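Local coordinates for hypothetical protein (Uncultured marine organism, PDB 2OD5) that is of unknown function but probably binds nucleic acid, possibly through a helix-turn-helix fold, at residues D60-G65 with E81-N86. Residues are numbered along the deposited sequence; the frame is centred on the assembly and turned at random.
Sequences DIVKVG and EWATRN
K63 lies over one face of the W82 indole: its CB sits 4.1 Å from the centroid of the six-membered ring, 27° off the normal, a CH-pi contact. Anti to the backbone N (chi1 -165°), K63 CG lies above this ring, and bends at chi3 and chi4 take CE and NZ past its rim, NZ 3.9 Å from W82 CZ2. On the same sheet face, I61 CG2 meets W82 CB at 4.0 Å, the side chains crossing at about a right angle; L55 of helix 48-57 touches both, and W82 NE1 bonds to T31 OG1. On the opposite face, V62 CG1 lies over one face of the R85 guanidinium, offset toward its rim; V64 CG1, from the bulge, reaches A83 CB at 3.8 Å, and V88 of helix 85-91 packs on V62, V64 and A83. R85 NH2 is held by K59 O. V62 and A83 form a hydrogen-bonded pair, V62 N reaching A83 O at 2.8 Å. E81 O takes V64 N at 2.8 Å and G65 N weakly at 3.4 Å. Two residues face one, a classic bulge in the antiparallel hairpin of strands 61-71 and 75-84, consistent with the beta wing of a winged helix-turn-helix fold.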
loop_
_atom_site.group_PDB
_atom_site.type_symbol
_atom_site.label_atom_id
_atom_site.label_comp_id
_atom_site.label_asym_id
_atom_site.label_seq_id
_atom_site.Cartn_x
_atom_site.Cartn_y
_atom_site.Cartn_z
ATOM N N ASP A 60 -9.390 4.861 -0.500
ATOM C CA ASP A 60 -8.578 6.078 -0.602
ATOM C C ASP A 60 -7.188 5.788 -1.108
ATOM O O ASP A 60 -6.442 6.709 -1.403
ATOM C CB ASP A 60 -8.436 6.769 0.760
ATOM C CG ASP A 60 -9.752 7.091 1.410
ATOM O OD1 ASP A 60 -10.837 7.145 0.745
ATOM O OD2 ASP A 60 -9.707 7.329 2.639
ATOM N N ILE A 61 -6.838 4.513 -1.198
ATOM C CA ILE A 61 -5.487 4.114 -1.579
ATOM C C ILE A 61 -5.631 3.224 -2.784
ATOM O O ILE A 61 -6.179 2.116 -2.655
ATOM C CB ILE A 61 -4.769 3.371 -0.456
ATOM C CG1 ILE A 61 -4.578 4.225 0.783
ATOM C CG2 ILE A 61 -3.310 2.917 -0.907
ATOM C CD1 ILE A 61 -4.318 3.399 2.049
ATOM N N VAL A 62 -5.146 3.716 -3.936
ATOM C CA VAL A 62 -5.373 3.083 -5.238
ATOM C C VAL A 62 -4.111 2.437 -5.837
ATOM O O VAL A 62 -3.016 2.939 -5.669
ATOM C CB VAL A 62 -5.926 4.052 -6.254
ATOM C CG1 VAL A 62 -7.276 4.636 -5.765
ATOM C CG2 VAL A 62 -4.968 5.165 -6.546
ATOM N N LYS A 63 -4.275 1.314 -6.529
ATOM C CA LYS A 63 -3.117 0.629 -7.122
ATOM C C LYS A 63 -2.781 1.281 -8.455
ATOM O O LYS A 63 -3.646 1.360 -9.343
ATOM C CB LYS A 63 -3.460 -0.834 -7.363
ATOM C CG LYS A 63 -2.248 -1.700 -7.633
ATOM C CD LYS A 63 -2.654 -3.042 -8.193
ATOM C CE LYS A 63 -2.789 -4.121 -7.172
ATOM N NZ LYS A 63 -1.541 -4.752 -6.739
ATOM N N VAL A 64 -1.557 1.780 -8.595
ATOM C CA VAL A 64 -1.162 2.527 -9.775
ATOM C C VAL A 64 -0.157 1.796 -10.665
ATOM O O VAL A 64 0.142 2.253 -11.754
ATOM C CB VAL A 64 -0.591 3.912 -9.415
ATOM C CG1 VAL A 64 -1.701 4.774 -8.751
ATOM C CG2 VAL A 64 0.596 3.809 -8.525
ATOM N N GLY A 65 0.330 0.673 -10.196
ATOM C CA GLY A 65 1.260 -0.127 -10.982
ATOM C C GLY A 65 1.574 -1.448 -10.357
ATOM O O GLY A 65 1.302 -1.680 -9.182
ATOM N N GLU A 81 2.470 -0.981 -6.719
ATOM C CA GLU A 81 2.706 0.414 -6.429
ATOM C C GLU A 81 1.366 1.036 -6.082
ATOM O O GLU A 81 0.364 0.802 -6.782
ATOM C CB GLU A 81 3.266 1.123 -7.670
ATOM C CG GLU A 81 4.638 0.610 -8.094
ATOM C CD GLU A 81 4.928 0.770 -9.566
ATOM O OE1 GLU A 81 4.195 1.469 -10.287
ATOM O OE2 GLU A 81 5.891 0.160 -10.010
ATOM N N TRP A 82 1.364 1.847 -5.027
ATOM C CA TRP A 82 0.142 2.434 -4.502
ATOM C C TRP A 82 0.276 3.933 -4.305
ATOM O O TRP A 82 1.351 4.425 -3.973
ATOM C CB TRP A 82 -0.152 1.792 -3.156
ATOM C CG TRP A 82 -0.260 0.352 -3.160
ATOM C CD1 TRP A 82 0.771 -0.539 -2.990
ATOM C CD2 TRP A 82 -1.426 -0.426 -3.385
ATOM N NE1 TRP A 82 0.299 -1.820 -3.048
ATOM C CE2 TRP A 82 -1.037 -1.785 -3.296
ATOM C CE3 TRP A 82 -2.770 -0.122 -3.602
ATOM C CZ2 TRP A 82 -1.934 -2.815 -3.418
ATOM C CZ3 TRP A 82 -3.663 -1.176 -3.721
ATOM C CH2 TRP A 82 -3.218 -2.497 -3.656
ATOM N N ALA A 83 -0.839 4.648 -4.441
ATOM C CA ALA A 83 -0.900 6.097 -4.279
ATOM C C ALA A 83 -2.198 6.444 -3.588
ATOM O O ALA A 83 -3.153 5.670 -3.621
ATOM C CB ALA A 83 -0.867 6.766 -5.665
ATOM N N THR A 84 -2.283 7.623 -3.001
ATOM C CA THR A 84 -3.590 8.064 -2.538
ATOM C C THR A 84 -4.421 8.460 -3.739
ATOM O O THR A 84 -3.901 8.942 -4.744
ATOM C CB THR A 84 -3.504 9.224 -1.534
ATOM O OG1 THR A 84 -3.094 10.417 -2.210
ATOM C CG2 THR A 84 -2.570 8.893 -0.329
ATOM N N ARG A 85 -5.734 8.339 -3.619
ATOM C CA ARG A 85 -6.630 8.776 -4.702
ATOM C C ARG A 85 -6.461 10.255 -5.011
ATOM O O ARG A 85 -6.547 10.697 -6.179
ATOM C CB ARG A 85 -8.074 8.443 -4.347
ATOM C CG ARG A 85 -9.048 8.629 -5.452
ATOM C CD ARG A 85 -10.430 8.236 -5.051
ATOM N NE ARG A 85 -10.560 6.814 -4.752
ATOM C CZ ARG A 85 -10.815 5.874 -5.660
ATOM N NH1 ARG A 85 -10.983 6.188 -6.946
ATOM N NH2 ARG A 85 -10.916 4.615 -5.287
ATOM N N ASN A 86 -6.297 11.065 -3.964
ATOM C CA ASN A 86 -6.099 12.489 -4.153
ATOM C C ASN A 86 -4.788 12.814 -4.865
ATOM O O ASN A 86 -4.739 13.736 -5.709
ATOM C CB ASN A 86 -6.189 13.235 -2.825
ATOM C CG ASN A 86 -7.599 13.446 -2.374
ATOM O OD1 ASN A 86 -8.469 13.853 -3.146
ATOM N ND2 ASN A 86 -7.835 13.208 -1.089
HETATM O O HOH W 1 -6.906 10.084 -1.107
HETATM O O HOH W 2 2.881 3.316 -11.805
#